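Local coordinates for ABC transporter binding protein AcbH (Actinoplanes, PDB 3OO8) that serves as the extracellular solute receptor of an ABC transporter and binds beta-D-galactopyranose with exclusive preference, at residues Phe32-Ser37 with Val60-Thr65; Asn68-Asn73 with Leu85-Ala90. The protein carries 2 engineered substitutions. All coordinates share one frame; numbering follows the deposited sequence.

Contact 1 pairs two parallel strands, and contact 2 lays the next helix of the chain against the third strand, so the two follow in series through one beta-alpha-beta-alpha-beta run; their centres are about 10 Å apart. Strand 30-34 lies between strands 60-64 and 85-89 in the sheet, and Gly33 N reaches Leu85 O at 2.9 Å. Where both contacts approach the galactose site, Asn35 ND2 lies 2.8 Å from Gln71 OE1, a probable hydrogen bond from the first contact to a sugar-binding residue of the second. Ser37 sits beside His67, another galactose-binding residue, their side chains about 3 Å apart at the nearest atoms. No galactose is bound in this model.

Contact 1 of 2, residues Phe32-Ser37 with Val60-Thr65; sequences FGSNYS and VTVNTT
Ser34 holds its hydroxyl trans to the backbone nitrogen (chi1 173°), while Thr64 turns OG1 beside its own backbone N (chi1 -60°), and the two oxygens meet at one water on the sheet face that also bears Phe32 and Val62. The motif is a beta-alpha-beta crossover of the class 2 solute-binding fold: strands 30-34 and 60-64 run parallel, joined by helix 39-56, which packs on Phe32 and Ser34. Phe32 pairs with Val62, Gly33 with Asn63 and Ser34 with Thr64. The ladder follows the parallel pattern, each strand giving and receiving in turn: Asn63 N donates to Phe32 O at 2.8 Å, Ser34 N to Asn63 O at 3.0 Å, and Thr65 N donates almost straight to Ser34 O.

Apolar contact between the side chains is modest. Val60 CG1 lies 4.0 Å from Phe32 CB and sits at the ring edge, 4.1 Å from Phe32 CD1, and Val62 CG1 lies 3.7 Å from Ser34 CB. The Asn63 amide leaves the contact for Asp83. Past the strand, Ser34 OG accepts from Tyr36 N in an ST turn, followed by an inverse gamma turn centred on Tyr36. There Thr64 CG2 packs against Tyr36 O. The water completes the junction, donating to Tyr36 O at 2.7 Å while hydrogen-bonded to Ser34 OG and Thr64 OG1.

Contact 2 of 2, residues Asn68-Asn73 with Leu85-Ala90; sequences NTFQNN and LATWFA
Phe70 and Gln71 lie nearest Thr87 and Trp88 where helix 68-73 passes over strand 85-89 at a right angle (90°), the two axes 10.4 Å apart. A separation of that size is bridged by side chains, and no hydrogen bond links the two segments. Phe70 projects its ring at the strand with CG trans to the backbone N (chi1 -170°). The far rim does the touching: Phe70 CZ meets Ala86 CB at 4.1 Å, and Phe70 CE2 comes 4.4 Å from Trp88 CE3, both partners lying near the plane of the phenyl ring. Phe70 CE2 also approaches Thr87 O obliquely at 3.5 Å. This carbonyl oxygen is buried without a polar partner in the model, and an aromatic C-H of Phe70 lies beside it. Thr87 OG1, also close to the ring, accepts from Asn35 N. Replacing Phe70 with an alanine would probably open a gap between the helix and Ala86 and leave Thr87 O without its aromatic neighbour.

The next residue, Gln71, belongs to the galactose-binding site. It has two conformers, so its very close approach to the Phe89 edge is doubtful. In the conformer modelled here its chain bends at chi2 and the amide meets the six-membered end of Trp88 obliquely, the planes 20° apart and Gln71 NE2 3.6 Å from Trp88 CZ3. Phe89 extends over one face of Trp88, Phe89 CE2 lying 3.6 Å above the indole plane, and meets Arg373, another galactose-binding residue, through a cation-pi interaction. The bond from Asn35 ND2 to Gln71 OE1 fixes which way the amide is turned in this conformer, leaving aromatic carbons beside its nitrogen, where no hydrogen bond crosses the contact.

Contact 1 of 2, residues Phe32-Ser37 with Val60-Thr65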
loop_
_atom_site.group_PDB
_atom_site.type_symbol
_atom_site.label_atom_id
_atom_site.label_comp_id
_atom_site.label_asym_id
_atom_site.label_seq_id
_atom_site.Cartn_x
_atom_site.Cartn_y
_atom_site.Cartn_z
ATOM N N PHE A 32 16.770 -6.000 17.730
ATOM C CA PHE A 32 15.801 -5.773 16.671
ATOM C C PHE A 32 15.138 -4.430 16.906
ATOM O O PHE A 32 14.468 -4.228 17.913
ATOM C CB PHE A 32 14.715 -6.866 16.687
ATOM C CG PHE A 32 14.211 -7.222 15.325
ATOM C CD1 PHE A 32 14.172 -8.542 14.920
ATOM C CD2 PHE A 32 13.736 -6.230 14.463
ATOM C CE1 PHE A 32 13.718 -8.884 13.650
ATOM C CE2 PHE A 32 13.265 -6.570 13.184
ATOM C CZ PHE A 32 13.283 -7.915 12.779
ATOM N N GLY A 33 15.324 -3.509 15.968
ATOM C CA GLY A 33 14.685 -2.200 16.060
ATOM C C GLY A 33 13.282 -2.329 15.531
ATOM O O GLY A 33 13.092 -2.705 14.367
ATOM N N SER A 34 12.298 -2.042 16.383
ATOM C CA SER A 34 10.912 -2.216 16.023
ATOM C C SER A 34 10.031 -0.983 16.185
ATOM O O SER A 34 9.996 -0.376 17.250
ATOM C CB SER A 34 10.313 -3.380 16.830
ATOM O OG SER A 34 8.910 -3.479 16.626
ATOM N N ASN A 35 9.305 -0.647 15.128
ATOM C CA ASN A 35 8.318 0.426 15.140
ATOM C C ASN A 35 6.925 -0.095 15.485
ATOM O O ASN A 35 5.928 0.630 15.365
ATOM C CB ASN A 35 8.358 1.172 13.794
ATOM C CG ASN A 35 7.903 0.289 12.622
ATOM O OD1 ASN A 35 7.384 -0.795 12.847
ATOM N ND2 ASN A 35 8.040 0.779 11.382
ATOM N N TYR A 36 6.809 -1.345 15.933
ATOM C CA TYR A 36 5.494 -1.857 16.339
ATOM C C TYR A 36 5.227 -1.420 17.780
ATOM O O TYR A 36 5.459 -2.168 18.726
ATOM C CB TYR A 36 5.393 -3.380 16.214
ATOM C CG TYR A 36 5.437 -3.911 14.792
ATOM C CD1 TYR A 36 4.494 -3.525 13.863
ATOM C CD2 TYR A 36 6.420 -4.838 14.403
ATOM C CE1 TYR A 36 4.516 -4.007 12.582
ATOM C CE2 TYR A 36 6.450 -5.352 13.101
ATOM C CZ TYR A 36 5.502 -4.918 12.202
ATOM O OH TYR A 36 5.479 -5.386 10.913
ATOM N N SER A 37 4.728 -0.203 17.936
ATOM C CA SER A 37 4.523 0.330 19.284
ATOM C C SER A 37 3.061 0.191 19.739
ATOM O O SER A 37 2.797 0.172 20.939
ATOM C CB SER A 37 5.014 1.791 19.363
ATOM O OG SER A 37 4.291 2.636 18.475
ATOM N N VAL A 60 16.664 -13.069 20.617
ATOM C CA VAL A 60 16.363 -11.722 20.125
ATOM C C VAL A 60 15.937 -10.794 21.244
ATOM O O VAL A 60 15.076 -11.127 22.065
ATOM C CB VAL A 60 15.188 -11.762 19.100
ATOM C CG1 VAL A 60 14.903 -10.385 18.489
ATOM C CG2 VAL A 60 15.466 -12.781 17.985
ATOM N N THR A 61 16.526 -9.597 21.242
ATOM C CA THR A 61 16.045 -8.511 22.082
ATOM C C THR A 61 15.355 -7.475 21.222
ATOM O O THR A 61 15.992 -6.894 20.342
ATOM C CB THR A 61 17.212 -7.828 22.850
ATOM O OG1 THR A 61 17.695 -8.758 23.819
ATOM C CG2 THR A 61 16.676 -6.608 23.607
ATOM N N VAL A 62 14.075 -7.221 21.508
ATOM C CA VAL A 62 13.310 -6.269 20.713
ATOM C C VAL A 62 13.405 -4.909 21.381
ATOM O O VAL A 62 13.013 -4.740 22.543
ATOM C CB VAL A 62 11.833 -6.676 20.553
ATOM C CG1 VAL A 62 11.111 -5.668 19.661
ATOM C CG2 VAL A 62 11.713 -8.053 19.924
ATOM N N ASN A 63 13.936 -3.951 20.630
ATOM C CA ASN A 63 14.041 -2.572 21.079
ATOM C C ASN A 63 12.939 -1.794 20.380
ATOM O O ASN A 63 13.049 -1.497 19.191
ATOM C CB ASN A 63 15.440 -2.024 20.745
ATOM C CG ASN A 63 16.542 -2.662 21.591
ATOM O OD1 ASN A 63 16.325 -3.002 22.755
ATOM N ND2 ASN A 63 17.733 -2.828 21.017
ATOM N N THR A 64 11.861 -1.505 21.115
ATOM C CA THR A 64 10.701 -0.837 20.558
ATOM C C THR A 64 10.794 0.652 20.724
ATOM O O THR A 64 11.164 1.139 21.792
ATOM C CB THR A 64 9.398 -1.359 21.199
ATOM O OG1 THR A 64 9.288 -2.773 20.962
ATOM C CG2 THR A 64 8.170 -0.647 20.644
ATOM N N THR A 65 10.501 1.371 19.648
ATOM C CA THR A 65 10.444 2.827 19.665
ATOM C C THR A 65 9.052 3.226 19.186
ATOM O O THR A 65 8.443 2.559 18.337
ATOM C CB THR A 65 11.486 3.420 18.707
ATOM O OG1 THR A 65 12.781 3.104 19.200
ATOM C CG2 THR A 65 11.364 4.932 18.586
HETATM O O HOH W 1 7.667 -3.770 19.069
#

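Contact 2 of 2, residues Asn68-Asn73 with Leu85-Ala90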
loop_
_atom_site.group_PDB
_atom_site.type_symbol
_atom_site.label_atom_id
_atom_site.label_comp_id
_atom_site.label_asym_id
_atom_site.label_seq_id
_atom_site.Cartn_x
_atom_site.Cartn_y
_atom_site.Cartn_z
ATOM N N ASN A 68 5.887 6.589 15.143
ATOM C CA ASN A 68 6.168 7.800 14.392
ATOM C C ASN A 68 7.583 8.295 14.600
ATOM O O ASN A 68 8.235 8.720 13.657
ATOM C CB ASN A 68 5.136 8.877 14.722
ATOM C CG ASN A 68 3.810 8.612 14.048
ATOM O OD1 ASN A 68 3.687 7.729 13.190
ATOM N ND2 ASN A 68 2.795 9.367 14.446
ATOM N N THR A 69 8.050 8.218 15.838
ATOM C CA THR A 69 9.419 8.600 16.167
ATOM C C THR A 69 10.440 7.785 15.403
ATOM O O THR A 69 11.406 8.339 14.890
ATOM C CB THR A 69 9.698 8.468 17.662
ATOM O OG1 THR A 69 8.688 9.203 18.358
ATOM C CG2 THR A 69 11.060 9.015 18.009
ATOM N N PHE A 70 10.239 6.463 15.370
ATOM C CA PHE A 70 11.147 5.578 14.631
ATOM C C PHE A 70 11.200 6.005 13.156
ATOM O O PHE A 70 12.285 6.103 12.565
ATOM C CB PHE A 70 10.664 4.113 14.734
ATOM C CG PHE A 70 11.655 3.123 14.210
ATOM C CD1 PHE A 70 12.651 2.627 15.065
ATOM C CD2 PHE A 70 11.589 2.679 12.878
ATOM C CE1 PHE A 70 13.616 1.716 14.602
ATOM C CE2 PHE A 70 12.560 1.773 12.399
ATOM C CZ PHE A 70 13.547 1.284 13.268
ATOM N N GLN A 71 10.037 6.234 12.557
ATOM C CA GLN A 71 9.963 6.648 11.164
ATOM C C GLN A 71 10.789 7.935 11.004
ATOM O O GLN A 71 11.672 8.037 10.146
ATOM C CB GLN A 71 8.499 6.951 10.805
ATOM C CG GLN A 71 7.539 5.846 11.229
ATOM C CD GLN A 71 7.908 4.498 10.656
ATOM O OE1 GLN A 71 8.346 3.609 11.381
ATOM N NE2 GLN A 71 7.741 4.340 9.348
ATOM N N ASN A 72 10.517 8.892 11.879
ATOM C CA ASN A 72 11.154 10.219 11.771
ATOM C C ASN A 72 12.669 10.166 11.933
ATOM O O ASN A 72 13.379 10.987 11.338
ATOM C CB ASN A 72 10.531 11.214 12.755
ATOM C CG ASN A 72 9.128 11.630 12.367
ATOM O OD1 ASN A 72 8.725 11.547 11.201
ATOM N ND2 ASN A 72 8.371 12.101 13.359
ATOM N N ASN A 73 13.163 9.201 12.712
ATOM C CA ASN A 73 14.598 9.108 12.986
ATOM C C ASN A 73 15.358 8.129 12.101
ATOM O O ASN A 73 16.564 7.936 12.290
ATOM C CB ASN A 73 14.823 8.764 14.471
ATOM C CG ASN A 73 16.305 8.831 14.892
ATOM O OD1 ASN A 73 16.985 9.850 14.691
ATOM N ND2 ASN A 73 16.788 7.756 15.522
ATOM N N LEU A 85 18.751 -5.935 13.050
ATOM C CA LEU A 85 17.655 -5.951 12.096
ATOM C C LEU A 85 16.723 -4.815 12.471
ATOM O O LEU A 85 16.731 -4.359 13.604
ATOM C CB LEU A 85 16.845 -7.259 12.243
ATOM C CG LEU A 85 17.604 -8.474 11.726
ATOM C CD1 LEU A 85 16.824 -9.777 11.876
ATOM C CD2 LEU A 85 17.961 -8.250 10.236
ATOM N N ALA A 86 15.925 -4.360 11.511
ATOM C CA ALA A 86 14.902 -3.364 11.804
ATOM C C ALA A 86 13.631 -3.482 10.964
ATOM O O ALA A 86 13.627 -3.993 9.871
ATOM C CB ALA A 86 15.508 -1.934 11.675
ATOM N N THR A 87 12.530 -3.020 11.513
ATOM C CA THR A 87 11.318 -2.915 10.759
ATOM C C THR A 87 11.364 -1.788 9.738
ATOM O O THR A 87 11.779 -0.681 10.060
ATOM C CB THR A 87 10.185 -2.524 11.707
ATOM O OG1 THR A 87 10.572 -1.389 12.507
ATOM C CG2 THR A 87 9.850 -3.705 12.637
ATOM N N TRP A 88 10.920 -2.056 8.516
ATOM C CA TRP A 88 10.787 -0.964 7.554
ATOM C C TRP A 88 9.701 -1.354 6.547
ATOM O O TRP A 88 8.828 -2.154 6.855
ATOM C CB TRP A 88 12.144 -0.600 6.888
ATOM C CG TRP A 88 12.082 0.759 6.236
ATOM C CD1 TRP A 88 12.246 1.053 4.905
ATOM C CD2 TRP A 88 11.779 2.000 6.886
ATOM N NE1 TRP A 88 12.056 2.399 4.698
ATOM C CE2 TRP A 88 11.761 3.003 5.887
ATOM C CE3 TRP A 88 11.498 2.361 8.208
ATOM C CZ2 TRP A 88 11.466 4.346 6.178
ATOM C CZ3 TRP A 88 11.232 3.725 8.499
ATOM C CH2 TRP A 88 11.216 4.676 7.479
ATOM N N PHE A 89 9.758 -0.827 5.330
ATOM C CA PHE A 89 8.720 -1.165 4.342
ATOM C C PHE A 89 9.227 -0.811 2.949
ATOM O O PHE A 89 10.179 -0.028 2.794
ATOM C CB PHE A 89 7.436 -0.385 4.670
ATOM C CG PHE A 89 7.679 1.071 4.994
ATOM C CD1 PHE A 89 7.792 2.039 3.986
ATOM C CD2 PHE A 89 7.777 1.477 6.316
ATOM C CE1 PHE A 89 7.995 3.381 4.300
ATOM C CE2 PHE A 89 7.997 2.803 6.629
ATOM C CZ PHE A 89 8.117 3.750 5.636
ATOM N N ALA A 90 8.596 -1.397 1.939
ATOM C CA ALA A 90 8.970 -1.152 0.557
ATOM C C ALA A 90 8.760 0.314 0.157
ATOM O O ALA A 90 7.943 1.041 0.751
ATOM C CB ALA A 90 8.201 -2.120 -0.390
#